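Local coordinates for protein CofB (Escherichia coli, PDB 5AX6) that serves as a homotrimeric minor pilin of the type IVb pilus CFA/III and probably takes part in assembling that pilus, at residues I41-P44 with L45-Q48; N447-S451 with K452-T456. All coordinates share one frame; numbering follows the deposited sequence.

Contact 1: residues I41-P44 with L45-Q48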
loop_
_atom_site.group_PDB
_atom_site.type_symbol
_atom_site.label_atom_id
_atom_site.label_comp_id
_atom_site.label_asym_id
_atom_site.label_seq_id
_atom_site.Cartn_x
_atom_site.Cartn_y
_atom_site.Cartn_z
ATOM N N ILE A 41 17.908 4.000 25.752
ATOM C CA ILE A 41 18.138 3.893 27.178
ATOM C C ILE A 41 16.838 4.098 27.943
ATOM O O ILE A 41 15.843 4.588 27.404
ATOM C CB ILE A 41 19.173 4.926 27.682
ATOM C CG1 ILE A 41 18.654 6.351 27.422
ATOM C CG2 ILE A 41 20.527 4.692 27.027
ATOM C CD1 ILE A 41 19.439 7.422 28.153
ATOM N N THR A 42 16.852 3.697 29.201
ATOM C CA THR A 42 15.758 4.021 30.085
ATOM C C THR A 42 15.729 5.540 30.297
ATOM O O THR A 42 16.760 6.150 30.579
ATOM C CB THR A 42 15.906 3.290 31.419
ATOM O OG1 THR A 42 15.790 1.878 31.187
ATOM C CG2 THR A 42 14.833 3.739 32.404
ATOM N N ASN A 43 14.552 6.136 30.150
ATOM C CA ASN A 43 14.344 7.544 30.503
ATOM C C ASN A 43 14.856 7.809 31.929
ATOM O O ASN A 43 14.516 7.072 32.858
ATOM C CB ASN A 43 12.851 7.892 30.376
ATOM C CG ASN A 43 12.580 9.388 30.435
ATOM O OD1 ASN A 43 13.220 10.123 31.190
ATOM N ND2 ASN A 43 11.612 9.842 29.638
ATOM N N PRO A 44 15.683 8.854 32.112
ATOM C CA PRO A 44 16.186 9.139 33.463
ATOM C C PRO A 44 15.072 9.363 34.484
ATOM O O PRO A 44 15.310 9.205 35.680
ATOM C CB PRO A 44 17.022 10.422 33.271
ATOM C CG PRO A 44 16.552 11.008 31.984
ATOM C CD PRO A 44 16.223 9.802 31.124
ATOM N N LEU A 45 13.878 9.731 34.025
ATOM C CA LEU A 45 12.733 9.815 34.929
ATOM C C LEU A 45 12.539 8.512 35.690
ATOM O O LEU A 45 12.102 8.513 36.839
ATOM C CB LEU A 45 11.453 10.148 34.151
ATOM C CG LEU A 45 11.331 11.533 33.512
ATOM C CD1 LEU A 45 10.044 11.611 32.696
ATOM C CD2 LEU A 45 11.337 12.619 34.570
ATOM N N TYR A 46 12.865 7.388 35.056
ATOM C CA TYR A 46 12.448 6.100 35.605
ATOM C C TYR A 46 13.612 5.220 36.077
ATOM O O TYR A 46 13.471 4.002 36.246
ATOM C CB TYR A 46 11.586 5.383 34.564
ATOM C CG TYR A 46 10.451 6.261 34.095
ATOM C CD1 TYR A 46 9.503 6.735 34.998
ATOM C CD2 TYR A 46 10.338 6.644 32.760
ATOM C CE1 TYR A 46 8.460 7.568 34.581
ATOM C CE2 TYR A 46 9.303 7.469 32.330
ATOM C CZ TYR A 46 8.370 7.929 33.242
ATOM O OH TYR A 46 7.345 8.749 32.821
ATOM N N GLU A 47 14.745 5.861 36.317
ATOM C CA GLU A 47 15.913 5.207 36.893
ATOM C C GLU A 47 16.008 5.474 38.386
ATOM O O GLU A 47 15.964 6.626 38.816
ATOM C CB GLU A 47 17.186 5.689 36.206
ATOM C CG GLU A 47 17.387 5.121 34.819
ATOM C CD GLU A 47 17.635 3.623 34.849
ATOM O OE1 GLU A 47 18.812 3.214 34.936
ATOM O OE2 GLU A 47 16.649 2.852 34.795
ATOM N N GLN A 48 16.150 4.417 39.179
ATOM C CA GLN A 48 16.243 4.579 40.633
ATOM C C GLN A 48 17.437 5.425 41.057
ATOM O O GLN A 48 17.453 5.987 42.149
ATOM C CB GLN A 48 16.334 3.219 41.321
ATOM C CG GLN A 48 15.037 2.453 41.387
ATOM C CD GLN A 48 15.160 1.201 42.247
ATOM O OE1 GLN A 48 15.408 0.107 41.739
ATOM N NE2 GLN A 48 14.994 1.362 43.556
HETATM O O HOH W 1 15.898 0.244 33.003
#
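N43 organises this tight turn by reaching forward to L45 and Y46 with two different carbonyl oxygens. Its side-chain oxygen OD1 accepts the backbone N-H of L45 at 2.9 Å with an N-H...O angle of 168°, which closes an Asx turn. The donor is tilted from the amide's carbonyl plane, so the bond is straight at the hydrogen but slanted at the oxygen. The torsion explains the reach: with CG anti to the backbone N (chi1 -168°), the amide is thrown forward over the start of the next residues. Its main-chain O meanwhile accepts from Y46 N at 2.8 Å, spanning P44 and L45 as a beta turn, while the following bond from E47 N to P44 O is weak at 3.5 Å.

The side chains of N43 and L45 run side by side in the same direction, and L45 CG packs against N43 OD1 at 3.3 Å. The ring of Y46 packs beside both: L45 CB sits 3.7 Å above the centre of one face, and N43 CB meets Y46 CD2 obliquely at 3.7 Å. E47 bends at chi2 (-67°) and folds back across T42, bringing OE2 to 3.1 Å from T42 CG2. T42 thus meets E47 with its methyl, while T42 OG1 is hydrogen-bonded to Q29 OE1.

The turn follows directly on strand 37-42 of the two-stranded sheet, where N43 continues the backbone pairing through E28. N43 and L45 both pack on F24 of helix 4-25, and Y46 OH bonds to V25 O at that helix's end. N43 and P44 rest on I30 of strand 29-34, so the segment is wedged between helix and hairpin.

Contact 2: residues N447-S451 with K452-T456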
loop_
_atom_site.group_PDB
_atom_site.type_symbol
_atom_site.label_atom_id
_atom_site.label_comp_id
_atom_site.label_asym_id
_atom_site.label_seq_id
_atom_site.Cartn_x
_atom_site.Cartn_y
_atom_site.Cartn_z
ATOM N N ASN A 447 -12.476 4.935 -42.674
ATOM C CA ASN A 447 -13.622 5.731 -42.270
ATOM C C ASN A 447 -14.275 5.125 -41.038
ATOM O O ASN A 447 -14.011 3.977 -40.701
ATOM C CB ASN A 447 -14.638 5.826 -43.410
ATOM C CG ASN A 447 -14.029 6.406 -44.672
ATOM O OD1 ASN A 447 -13.722 5.680 -45.628
ATOM N ND2 ASN A 447 -13.823 7.716 -44.669
ATOM N N GLN A 448 -15.134 5.895 -40.384
ATOM C CA GLN A 448 -15.793 5.433 -39.173
ATOM C C GLN A 448 -17.219 5.974 -39.066
ATOM O O GLN A 448 -17.496 7.109 -39.466
ATOM C CB GLN A 448 -14.987 5.860 -37.937
ATOM C CG GLN A 448 -15.025 7.360 -37.696
ATOM C CD GLN A 448 -13.949 7.855 -36.739
ATOM O OE1 GLN A 448 -13.106 8.679 -37.109
ATOM N NE2 GLN A 448 -14.000 7.393 -35.503
ATOM N N SER A 449 -18.110 5.150 -38.526
ATOM C CA SER A 449 -19.384 5.625 -37.995
ATOM C C SER A 449 -19.215 5.720 -36.489
ATOM O O SER A 449 -18.106 5.579 -35.980
ATOM C CB SER A 449 -20.526 4.676 -38.340
ATOM O OG SER A 449 -20.308 3.399 -37.767
ATOM N N GLY A 450 -20.307 5.935 -35.772
ATOM C CA GLY A 450 -20.247 5.908 -34.325
ATOM C C GLY A 450 -19.829 4.542 -33.806
ATOM O O GLY A 450 -19.214 4.444 -32.744
ATOM N N SER A 451 -20.139 3.486 -34.555
ATOM C CA SER A 451 -19.908 2.126 -34.056
ATOM C C SER A 451 -18.991 1.228 -34.907
ATOM O O SER A 451 -18.522 0.199 -34.420
ATOM C CB SER A 451 -21.258 1.417 -33.868
ATOM O OG SER A 451 -21.905 1.237 -35.112
ATOM N N LYS A 452 -18.728 1.595 -36.160
ATOM C CA LYS A 452 -17.913 0.742 -37.025
ATOM C C LYS A 452 -16.711 1.472 -37.634
ATOM O O LYS A 452 -16.776 2.668 -37.904
ATOM C CB LYS A 452 -18.753 0.156 -38.167
ATOM C CG LYS A 452 -19.971 -0.653 -37.728
ATOM C CD LYS A 452 -19.565 -1.985 -37.094
ATOM C CE LYS A 452 -20.779 -2.881 -36.853
ATOM N NZ LYS A 452 -20.389 -4.272 -36.451
ATOM N N TRP A 453 -15.621 0.730 -37.837
ATOM C CA TRP A 453 -14.522 1.152 -38.710
ATOM C C TRP A 453 -14.687 0.523 -40.074
ATOM O O TRP A 453 -14.947 -0.670 -40.168
ATOM C CB TRP A 453 -13.145 0.718 -38.184
ATOM C CG TRP A 453 -12.625 1.398 -36.950
ATOM C CD1 TRP A 453 -12.490 0.836 -35.719
ATOM C CD2 TRP A 453 -12.117 2.732 -36.842
ATOM N NE1 TRP A 453 -11.956 1.740 -34.840
ATOM C CE2 TRP A 453 -11.707 2.915 -35.507
ATOM C CE3 TRP A 453 -11.956 3.791 -37.747
ATOM C CZ2 TRP A 453 -11.161 4.113 -35.041
ATOM C CZ3 TRP A 453 -11.428 4.984 -37.286
ATOM C CH2 TRP A 453 -11.033 5.139 -35.942
ATOM N N TYR A 454 -14.483 1.304 -41.131
ATOM C CA TYR A 454 -14.486 0.755 -42.481
ATOM C C TYR A 454 -13.151 0.970 -43.152
ATOM O O TYR A 454 -12.710 2.101 -43.288
ATOM C CB TYR A 454 -15.575 1.399 -43.335
ATOM C CG TYR A 454 -16.950 1.307 -42.723
ATOM C CD1 TYR A 454 -17.736 0.174 -42.901
ATOM C CD2 TYR A 454 -17.457 2.351 -41.966
ATOM C CE1 TYR A 454 -19.009 0.092 -42.333
ATOM C CE2 TYR A 454 -18.725 2.276 -41.401
ATOM C CZ TYR A 454 -19.488 1.145 -41.594
ATOM O OH TYR A 454 -20.746 1.080 -41.039
ATOM N N ILE A 455 -12.518 -0.117 -43.582
ATOM C CA ILE A 455 -11.244 -0.009 -44.265
ATOM C C ILE A 455 -11.423 -0.526 -45.674
ATOM O O ILE A 455 -11.867 -1.660 -45.877
ATOM C CB ILE A 455 -10.109 -0.793 -43.560
ATOM C CG1 ILE A 455 -9.955 -0.337 -42.102
ATOM C CG2 ILE A 455 -8.792 -0.538 -44.272
ATOM C CD1 ILE A 455 -10.615 -1.239 -41.072
ATOM N N THR A 456 -11.092 0.316 -46.650
ATOM C CA THR A 456 -11.249 -0.055 -48.051
ATOM C C THR A 456 -10.028 0.373 -48.825
ATOM O O THR A 456 -9.214 1.144 -48.322
ATOM C CB THR A 456 -12.480 0.595 -48.681
ATOM O OG1 THR A 456 -12.362 2.024 -48.565
ATOM C CG2 THR A 456 -13.740 0.120 -47.982
HETATM O O HOH W 2 -13.028 3.169 -46.057
#
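S449 and K452 close the turn of a beta hairpin between strands 438-448 and 452-463. S449 N donates to K452 O at 2.9 Å, but the return bond is not made by the main chain: S449 O lies 4.0 Å from K452 N, and S449 OG accepts that N-H instead, also at 2.9 Å. OG can do this because chi1 of 62° sets it between the backbone N and the carbonyl carbon, pointing back into the turn. The same oxygen accepts S451 N at 3.2 Å, which defines an ST turn. An alanine in place of S449 has no OG, which would probably leave the N-H groups of S451 and K452 without their shared acceptor.

Deeper in the hairpin, N447 and Y454 form an antiparallel hydrogen-bonded pair, with Y454 N to N447 O at 2.7 Å and almost straight. Q448 and W453 are the adjoining non-hydrogen-bonded pair, their side chains alongside each other on one face. Q448 CG also lies between its backbone N and carbonyl carbon, and the chain runs straight on (chi2 -164°), which lays the amide beside the indole, the planes 31° apart; Q448 NE2 is 3.8 Å from W453 CH2. A crystal neighbour also touches Q448, which may influence this pose. The indole N-H is held by Q386, and the ring packs on M335 of the third subunit. On the other face, N447 OD1 accepts from Q445 NE2, and N447 ND2 bonds to A427 O of the second subunit. Between the strands, Q448 CA approaches K452 O at 3.2 Å in a CA-H...O contact.

The two contacts lie on opposite sides of the centre of an elongated chain: their centres are 80 Å apart and their nearest atoms about 67 Å. Contact 1 comes first along the chain, in the pilin domain, where it leaves the small sheet of strands 29-34 and 37-42. Contact 2 follows much later, in the C-terminal domain, joining strands 438-448 and 452-463. They share no helix, strand or sheet, and the beta-repeat domain comes between them in sequence. Contact 2 takes part in subunit contacts directly, through N447 and W453, whereas contact 1 merely neighbours another subunit of the trimer, through the packing of Q48 on D179 of that subunit.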